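Local structure of gamma-glutamyltransferase 1 Threonine peptidase. MEROPS family T03 (Pseudomonas nitroreducens, 7D9E) at residues B[97-102]-B[123-128]; B[137-142]-B[182-187]. The protein transfers gamma-glutamyl groups from donors such as glutathione to amino acids or to water. One frame throughout, in Å; residues are numbered along the deposited sequence.

In the fold
Interactions 1 and 2 follow one another along the chain, their centres about 14 Å apart, and are wired together by charge. In interaction 1 the start of helix 97-109 meets 123-128; in interaction 2 the loops 137-142 and 182-187 meet. Arg-123 NH2 forms a salt bridge of 2.8 Å with Asp-182 OD2, and Val-124 CG1 packs on Leu-142 CD1 at 3.9 Å. Interaction 1 lies closer to the bound 6-diazenyl-5-oxo-L-norleucine: Ile-97 touches this ligand, while the Ser-100 side chain is about 11 Å from it. The Arg-184 side chain of interaction 2 stays about 13 Å away, outside the pocket.

Interaction 1: B[97-102]-B[123-128]; sequences IFTSIF and RVHHQL
Thr-99 and His-125 make the shorter of two polar contacts, with OG1 of Thr-99 2.8 Å from ND1 of His-125. The hydroxyl reaches the imidazole at its edge, near the ring plane, and either partner could be the donor. Chi1 of 63° tucks OG1 of Thr-99 between its own backbone N and carbonyl carbon, which turns it to the ND1 edge of the ring, while CG2 of Thr-99 lies beside ND1 of His-125 at 3.6 Å. The second contact is a weak hydrogen bond, NE of Arg-123 to OG of Ser-100, 3.1 Å long but bent to 129° at the hydrogen. The hydroxyl again sits at an edge, here that of the guanidinium.

One water joins both pairs. It is 2.8 Å from OG1 of Thr-99 and the same distance from OG of Ser-100, and it donates a weak, 3.4 Å bond to O of Val-124. Thr-99 OG1 also bonds to O of Arg-96, so this buried hydroxyl has several polar neighbours.

A second shell holds the imidazole and the guanidinium. NE2 of His-125 donates to OE1 of Gln-127 at 2.8 Å and 165°, with the acceptor in the ring plane. Gripped at both nitrogens, the imidazole is restrained from turning. OE1 of Gln-127 is itself bonded to Ser-95 OG. The Arg-123 chain bends at chi3, which directs NE to Ser-100 while NH2 reaches Met-164 O and the carboxylate of Asp-182.

Gln-103, further along helix 97-109, bonds through NE2 to O of Val-124, a further tie between the helix and 123-128. The short, weakly bonded strand 125-126 pairs antiparallel with strand 133-136 through the backbone of His-125 and Tyr-135, and thus connects the helix to that small mixed sheet.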
ATOM      1  N   ILE B  97       4.130  -6.298   0.484  1.00 15.32           N
ATOM      2  CA  ILE B  97       4.618  -4.922   0.430  1.00 14.97           C
ATOM      3  C   ILE B  97       5.843  -4.741   1.307  1.00 13.90           C
ATOM      4  O   ILE B  97       6.846  -4.170   0.874  1.00 14.48           O
ATOM      5  CB  ILE B  97       3.499  -3.941   0.825  1.00 15.74           C
ATOM      6  CG1 ILE B  97       2.469  -3.819  -0.293  1.00 15.55           C
ATOM      7  CG2 ILE B  97       4.120  -2.563   1.190  1.00 16.57           C
ATOM      8  CD1 ILE B  97       1.231  -3.049   0.080  1.00 17.38           C
ATOM      9  N   PHE B  98       5.745  -5.140   2.581  1.00 15.31           N
ATOM     10  CA  PHE B  98       6.853  -4.856   3.486  1.00 13.94           C
ATOM     11  C   PHE B  98       8.016  -5.806   3.251  1.00 14.86           C
ATOM     12  O   PHE B  98       9.166  -5.424   3.493  1.00 16.86           O
ATOM     13  CB  PHE B  98       6.390  -4.773   4.933  1.00 16.73           C
ATOM     14  CG  PHE B  98       5.586  -5.935   5.414  1.00 16.90           C
ATOM     15  CD1 PHE B  98       6.210  -7.110   5.783  1.00 18.28           C
ATOM     16  CD2 PHE B  98       4.206  -5.821   5.544  1.00 17.00           C
ATOM     17  CE1 PHE B  98       5.467  -8.186   6.247  1.00 20.71           C
ATOM     18  CE2 PHE B  98       3.449  -6.886   6.034  1.00 19.98           C
ATOM     19  CZ  PHE B  98       4.095  -8.068   6.384  1.00 20.27           C
ATOM     20  N   THR B  99       7.770  -7.030   2.762  1.00 16.50           N
ATOM     21  CA  THR B  99       8.917  -7.856   2.396  1.00 16.22           C
ATOM     22  C   THR B  99       9.619  -7.307   1.160  1.00 15.04           C
ATOM     23  O   THR B  99      10.854  -7.427   1.051  1.00 15.95           O
ATOM     24  CB  THR B  99       8.553  -9.332   2.210  1.00 17.76           C
ATOM     25  OG1 THR B  99       7.642  -9.479   1.132  1.00 16.88           O
ATOM     26  CG2 THR B  99       7.994  -9.937   3.515  1.00 18.01           C
ATOM     27  N   SER B 100       8.870  -6.703   0.223  1.00 14.94           N
ATOM     28  CA  SER B 100       9.539  -6.087  -0.927  1.00 15.32           C
ATOM     29  C   SER B 100      10.341  -4.854  -0.518  1.00 13.19           C
ATOM     30  O   SER B 100      11.465  -4.662  -0.989  1.00 14.87           O
ATOM     31  CB  SER B 100       8.559  -5.724  -2.023  1.00 15.51           C
ATOM     32  OG  SER B 100       8.265  -6.841  -2.871  1.00 17.58           O
ATOM     33  N   ILE B 101       9.780  -4.009   0.352  1.00 13.80           N
ATOM     34  CA  ILE B 101      10.541  -2.867   0.852  1.00 14.75           C
ATOM     35  C   ILE B 101      11.819  -3.326   1.559  1.00 16.41           C
ATOM     36  O   ILE B 101      12.902  -2.757   1.341  1.00 15.33           O
ATOM     37  CB  ILE B 101       9.660  -1.994   1.742  1.00 15.15           C
ATOM     38  CG1 ILE B 101       8.631  -1.306   0.869  1.00 16.32           C
ATOM     39  CG2 ILE B 101      10.516  -0.970   2.517  1.00 17.56           C
ATOM     40  CD1 ILE B 101       7.545  -0.596   1.600  1.00 18.78           C
ATOM     41  N   PHE B 102      11.713  -4.361   2.404  1.00 15.83           N
ATOM     42  CA  PHE B 102      12.869  -4.915   3.100  1.00 14.49           C
ATOM     43  C   PHE B 102      13.943  -5.341   2.117  1.00 15.37           C
ATOM     44  O   PHE B 102      15.125  -5.054   2.324  1.00 16.73           O
ATOM     45  CB  PHE B 102      12.385  -6.104   3.931  1.00 17.11           C
ATOM     46  CG  PHE B 102      13.456  -6.851   4.687  1.00 17.29           C
ATOM     47  CD1 PHE B 102      14.390  -6.195   5.485  1.00 18.15           C
ATOM     48  CD2 PHE B 102      13.460  -8.238   4.672  1.00 20.11           C
ATOM     49  CE1 PHE B 102      15.305  -6.924   6.233  1.00 19.37           C
ATOM     50  CE2 PHE B 102      14.385  -8.952   5.409  1.00 21.14           C
ATOM     51  CZ  PHE B 102      15.291  -8.293   6.182  1.00 17.57           C
ATOM     52  N   ARG B 123      12.711 -10.187  -6.616  1.00 15.89           N
ATOM     53  CA  ARG B 123      12.185 -10.239  -5.260  1.00 14.61           C
ATOM     54  C   ARG B 123      11.330 -11.486  -5.122  1.00 14.84           C
ATOM     55  O   ARG B 123      10.682 -11.922  -6.081  1.00 17.49           O
ATOM     56  CB  ARG B 123      11.346  -9.005  -4.897  1.00 16.31           C
ATOM     57  CG  ARG B 123      12.185  -7.740  -4.845  1.00 16.12           C
ATOM     58  CD  ARG B 123      11.443  -6.576  -4.272  1.00 14.22           C
ATOM     59  NE  ARG B 123      10.312  -6.129  -5.071  1.00 14.65           N
ATOM     60  CZ  ARG B 123      10.360  -5.186  -6.009  1.00 15.39           C
ATOM     61  NH1 ARG B 123      11.516  -4.610  -6.321  1.00 16.90           N
ATOM     62  NH2 ARG B 123       9.269  -4.847  -6.661  1.00 16.28           N
ATOM     63  N   VAL B 124      11.345 -12.074  -3.922  1.00 15.82           N
ATOM     64  CA  VAL B 124      10.531 -13.251  -3.624  1.00 15.67           C
ATOM     65  C   VAL B 124       9.867 -13.028  -2.275  1.00 15.14           C
ATOM     66  O   VAL B 124      10.185 -12.082  -1.557  1.00 17.60           O
ATOM     67  CB  VAL B 124      11.344 -14.568  -3.634  1.00 17.59           C
ATOM     68  CG1 VAL B 124      11.948 -14.793  -5.025  1.00 20.49           C
ATOM     69  CG2 VAL B 124      12.385 -14.563  -2.554  1.00 19.43           C
ATOM     70  N   HIS B 125       8.965 -13.935  -1.902  1.00 15.73           N
ATOM     71  CA  HIS B 125       8.168 -13.711  -0.705  1.00 17.64           C
ATOM     72  C   HIS B 125       7.791 -15.024  -0.034  1.00 18.22           C
ATOM     73  O   HIS B 125       7.394 -15.983  -0.702  1.00 19.10           O
ATOM     74  CB  HIS B 125       6.894 -12.965  -1.109  1.00 16.46           C
ATOM     75  CG  HIS B 125       5.936 -12.730   0.009  1.00 15.91           C
ATOM     76  ND1 HIS B 125       6.168 -11.802   1.005  1.00 17.41           N
ATOM     77  CD2 HIS B 125       4.751 -13.315   0.300  1.00 17.24           C
ATOM     78  CE1 HIS B 125       5.146 -11.811   1.850  1.00 17.13           C
ATOM     79  NE2 HIS B 125       4.278 -12.724   1.448  1.00 18.92           N
ATOM     80  N   HIS B 126       7.889 -15.042   1.294  1.00 17.33           N
ATOM     81  CA  HIS B 126       7.392 -16.123   2.120  1.00 18.84           C
ATOM     82  C   HIS B 126       6.616 -15.512   3.278  1.00 19.33           C
ATOM     83  O   HIS B 126       6.946 -14.423   3.745  1.00 19.56           O
ATOM     84  CB  HIS B 126       8.557 -16.970   2.659  1.00 18.38           C
ATOM     85  CG  HIS B 126       8.123 -18.060   3.580  1.00 20.89           C
ATOM     86  ND1 HIS B 126       7.334 -19.112   3.160  1.00 21.97           N
ATOM     87  CD2 HIS B 126       8.357 -18.262   4.896  1.00 21.90           C
ATOM     88  CE1 HIS B 126       7.091 -19.908   4.190  1.00 23.73           C
ATOM     89  NE2 HIS B 126       7.704 -19.416   5.253  1.00 22.94           N
ATOM     90  N   GLN B 127       5.560 -16.214   3.741  1.00 19.88           N
ATOM     91  CA  GLN B 127       4.702 -15.636   4.777  1.00 19.37           C
ATOM     92  C   GLN B 127       4.135 -16.683   5.728  1.00 21.75           C
ATOM     93  O   GLN B 127       3.023 -16.514   6.245  1.00 22.26           O
ATOM     94  CB  GLN B 127       3.600 -14.793   4.134  1.00 21.22           C
ATOM     95  CG  GLN B 127       2.752 -15.557   3.124  1.00 21.42           C
ATOM     96  CD  GLN B 127       1.592 -14.731   2.605  1.00 20.65           C
ATOM     97  OE1 GLN B 127       1.742 -13.539   2.314  1.00 19.45           O
ATOM     98  NE2 GLN B 127       0.432 -15.358   2.486  1.00 23.77           N
ATOM     99  N   LEU B 128       4.919 -17.727   6.021  1.00 22.68           N
ATOM    100  CA  LEU B 128       4.601 -18.757   7.013  1.00 23.85           C
ATOM    101  C   LEU B 128       3.498 -19.689   6.528  1.00 28.25           C
ATOM    102  O   LEU B 128       3.667 -20.916   6.528  1.00 27.63           O
ATOM    103  CB  LEU B 128       4.263 -18.167   8.389  1.00 22.74           C
ATOM    104  CG  LEU B 128       4.035 -19.188   9.497  1.00 26.87           C
ATOM    105  CD1 LEU B 128       5.295 -20.024   9.713  1.00 28.93           C
ATOM    106  CD2 LEU B 128       3.640 -18.498  10.796  1.00 24.98           C
TER
HETATM  107  O   HOH W   1       8.345  -9.260  -1.549  1.00 16.50           O

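Interaction 2: B[137-142]-B[182-187]; sequences DAYAPL and DPRGRG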
ATOM      1  N   ASP B 137       7.508 -13.910  -9.111  1.00 18.30           N
ATOM      2  CA  ASP B 137       6.725 -13.340 -10.205  1.00 19.34           C
ATOM      3  C   ASP B 137       7.302 -13.739 -11.563  1.00 19.10           C
ATOM      4  O   ASP B 137       8.384 -14.330 -11.675  1.00 20.44           O
ATOM      5  CB  ASP B 137       6.526 -11.815 -10.064  1.00 18.64           C
ATOM      6  CG  ASP B 137       7.797 -11.003 -10.156  1.00 19.41           C
ATOM      7  OD1 ASP B 137       8.877 -11.539 -10.486  1.00 19.73           O
ATOM      8  OD2 ASP B 137       7.718  -9.773  -9.910  1.00 17.38           O
ATOM      9  N   ALA B 138       6.536 -13.454 -12.609  1.00 19.56           N
ATOM     10  CA  ALA B 138       6.975 -13.811 -13.950  1.00 22.46           C
ATOM     11  C   ALA B 138       8.012 -12.835 -14.483  1.00 19.14           C
ATOM     12  O   ALA B 138       8.702 -13.151 -15.459  1.00 22.47           O
ATOM     13  CB  ALA B 138       5.770 -13.908 -14.886  1.00 27.79           C
ATOM     14  N   TYR B 139       8.114 -11.651 -13.874  1.00 19.56           N
ATOM     15  CA  TYR B 139       9.172 -10.710 -14.225  1.00 19.06           C
ATOM     16  C   TYR B 139      10.555 -11.284 -13.949  1.00 19.15           C
ATOM     17  O   TYR B 139      11.468 -11.135 -14.772  1.00 20.99           O
ATOM     18  CB  TYR B 139       8.939  -9.394 -13.464  1.00 18.58           C
ATOM     19  CG  TYR B 139      10.163  -8.517 -13.408  1.00 16.84           C
ATOM     20  CD1 TYR B 139      10.484  -7.661 -14.450  1.00 16.73           C
ATOM     21  CD2 TYR B 139      10.982  -8.533 -12.291  1.00 16.10           C
ATOM     22  CE1 TYR B 139      11.610  -6.873 -14.393  1.00 22.34           C
ATOM     23  CE2 TYR B 139      12.111  -7.758 -12.233  1.00 16.66           C
ATOM     24  CZ  TYR B 139      12.412  -6.916 -13.279  1.00 20.36           C
ATOM     25  OH  TYR B 139      13.542  -6.130 -13.232  1.00 23.17           O
ATOM     26  N   ALA B 140      10.734 -11.941 -12.802  1.00 18.98           N
ATOM     27  CA  ALA B 140      12.023 -12.514 -12.412  1.00 19.99           C
ATOM     28  C   ALA B 140      11.778 -13.829 -11.698  1.00 20.19           C
ATOM     29  O   ALA B 140      11.930 -13.935 -10.476  1.00 19.68           O
ATOM     30  CB  ALA B 140      12.800 -11.541 -11.526  1.00 20.29           C
ATOM     31  N   PRO B 141      11.385 -14.860 -12.432  1.00 20.62           N
ATOM     32  CA  PRO B 141      11.004 -16.111 -11.774  1.00 22.32           C
ATOM     33  C   PRO B 141      12.202 -16.806 -11.152  1.00 20.78           C
ATOM     34  O   PRO B 141      13.348 -16.622 -11.573  1.00 23.16           O
ATOM     35  CB  PRO B 141      10.417 -16.947 -12.913  1.00 24.73           C
ATOM     36  CG  PRO B 141      11.041 -16.388 -14.150  1.00 24.27           C
ATOM     37  CD  PRO B 141      11.191 -14.913 -13.892  1.00 23.26           C
ATOM     38  N   LEU B 142      11.922 -17.597 -10.123  1.00 23.24           N
ATOM     39  CA  LEU B 142      12.935 -18.478  -9.566  1.00 22.89           C
ATOM     40  C   LEU B 142      13.204 -19.616 -10.538  1.00 26.08           C
ATOM     41  O   LEU B 142      12.282 -20.323 -10.960  1.00 30.02           O
ATOM     42  CB  LEU B 142      12.463 -19.032  -8.225  1.00 24.76           C
ATOM     43  CG  LEU B 142      12.647 -18.071  -7.054  1.00 24.91           C
ATOM     44  CD1 LEU B 142      11.922 -18.580  -5.807  1.00 24.49           C
ATOM     45  CD2 LEU B 142      14.109 -17.830  -6.760  1.00 26.16           C
ATOM     46  N   ASP B 182       9.921   0.999 -10.893  1.00 18.62           N
ATOM     47  CA  ASP B 182      10.080  -0.440 -11.052  1.00 16.27           C
ATOM     48  C   ASP B 182       9.822  -0.867 -12.488  1.00 17.89           C
ATOM     49  O   ASP B 182       8.786  -0.514 -13.057  1.00 17.16           O
ATOM     50  CB  ASP B 182       9.043  -1.093 -10.133  1.00 15.79           C
ATOM     51  CG  ASP B 182       9.423  -2.497  -9.705  1.00 18.44           C
ATOM     52  OD1 ASP B 182       9.820  -3.302 -10.584  1.00 17.18           O
ATOM     53  OD2 ASP B 182       9.282  -2.808  -8.508  1.00 17.37           O
ATOM     54  N   PRO B 183      10.727  -1.628 -13.099  1.00 16.50           N
ATOM     55  CA  PRO B 183      10.445  -2.172 -14.429  1.00 17.59           C
ATOM     56  C   PRO B 183       9.285  -3.146 -14.458  1.00 17.29           C
ATOM     57  O   PRO B 183       8.855  -3.520 -15.563  1.00 20.27           O
ATOM     58  CB  PRO B 183      11.765  -2.836 -14.842  1.00 20.03           C
ATOM     59  CG  PRO B 183      12.558  -2.967 -13.605  1.00 25.67           C
ATOM     60  CD  PRO B 183      12.015  -2.075 -12.545  1.00 18.27           C
ATOM     61  N   ARG B 184       8.758  -3.554 -13.294  1.00 16.80           N
ATOM     62  CA  ARG B 184       7.562  -4.384 -13.272  1.00 17.04           C
ATOM     63  C   ARG B 184       6.323  -3.621 -13.707  1.00 18.77           C
ATOM     64  O   ARG B 184       5.314  -4.244 -14.068  1.00 23.07           O
ATOM     65  CB  ARG B 184       7.337  -4.895 -11.853  1.00 15.53           C
ATOM     66  CG  ARG B 184       8.301  -6.038 -11.461  1.00 16.63           C
ATOM     67  CD  ARG B 184       8.258  -6.282  -9.984  1.00 15.49           C
ATOM     68  NE  ARG B 184       9.271  -7.202  -9.517  1.00 14.67           N
ATOM     69  CZ  ARG B 184      10.545  -6.883  -9.278  1.00 15.53           C
ATOM     70  NH1 ARG B 184      11.003  -5.649  -9.493  1.00 17.07           N
ATOM     71  NH2 ARG B 184      11.406  -7.778  -8.798  1.00 17.29           N
ATOM     72  N   GLY B 185       6.360  -2.297 -13.648  1.00 19.01           N
ATOM     73  CA  GLY B 185       5.200  -1.488 -13.969  1.00 16.94           C
ATOM     74  C   GLY B 185       5.492  -0.429 -15.000  1.00 16.59           C
ATOM     75  O   GLY B 185       6.486  -0.505 -15.718  1.00 23.48           O
ATOM     76  N   ARG B 186       4.642   0.587 -15.055  1.00 15.64           N
ATOM     77  CA  ARG B 186       4.677   1.613 -16.089  1.00 15.46           C
ATOM     78  C   ARG B 186       4.998   2.982 -15.498  1.00 16.18           C
ATOM     79  O   ARG B 186       4.689   4.025 -16.087  1.00 19.06           O
ATOM     80  CB  ARG B 186       3.361   1.618 -16.868  1.00 19.10           C
ATOM     81  CG  ARG B 186       2.144   2.088 -16.068  1.00 18.14           C
ATOM     82  CD  ARG B 186       0.926   2.005 -16.960  1.00 21.18           C
ATOM     83  NE  ARG B 186      -0.347   2.376 -16.341  1.00 19.93           N
ATOM     84  CZ  ARG B 186      -1.117   1.578 -15.599  1.00 17.95           C
ATOM     85  NH1 ARG B 186      -0.752   0.349 -15.304  1.00 20.11           N
ATOM     86  NH2 ARG B 186      -2.260   2.052 -15.141  1.00 19.81           N
ATOM     87  N   GLY B 187       5.677   2.976 -14.366  1.00 16.08           N
ATOM     88  CA  GLY B 187       5.999   4.197 -13.673  1.00 16.96           C
ATOM     89  C   GLY B 187       7.021   5.047 -14.401  1.00 16.29           C
ATOM     90  O   GLY B 187       7.794   4.592 -15.248  1.00 17.59           O
TER
HETATM   91  O   HOH W   2      10.526 -10.483  -8.611  1.00 18.57           O
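Asp-137 and Arg-184 form the charged part of the contact. NE of Arg-184 donates to OD2 of Asp-137 at 3.0 Å and 148°, meeting the syn lone pair of that oxygen, which lies 12° out of the guanidinium plane. Asp-137 OD2 also accepts from Met-164 N. NH1 of Arg-184 makes a second salt bridge, to OD1 of Asp-182 at 2.8 Å. A water accepts from NH2 of Arg-184 and lies 2.7 Å from OD1 of Asp-137, to which it probably donates.

Tyr-139 meets the guanidinium over one face without stacking on it: CE2 is 3.4 Å above its centre and the planes are 44° apart. Extended from CG to NE, the Arg-184 chain lays CG over the Tyr-139 ring, a CH-pi contact 3.9 Å from the centroid, and carries NE on to Asp-137. CG of Pro-183 comes within 3.3 Å of OH of Tyr-139, a hydroxyl hydrogen-bonded to Ala-120 O. An alanine in place of Arg-184 would probably leave Asp-137 and Asp-182 without their shared cation and one face of Tyr-139 without its cover.

Side-chain-to-backbone bonds shape both loops. OD1 of Asp-137 accepts from N of Ala-140 at 3.0 Å, an Asx motif. OD1 of Asp-182 accepts from N of Arg-184 at 2.9 Å: an Asx turn within the type I beta turn 182-185, whose third residue, Arg-184, supplies the hub of an Asp-Arg-Asp salt-bridge network.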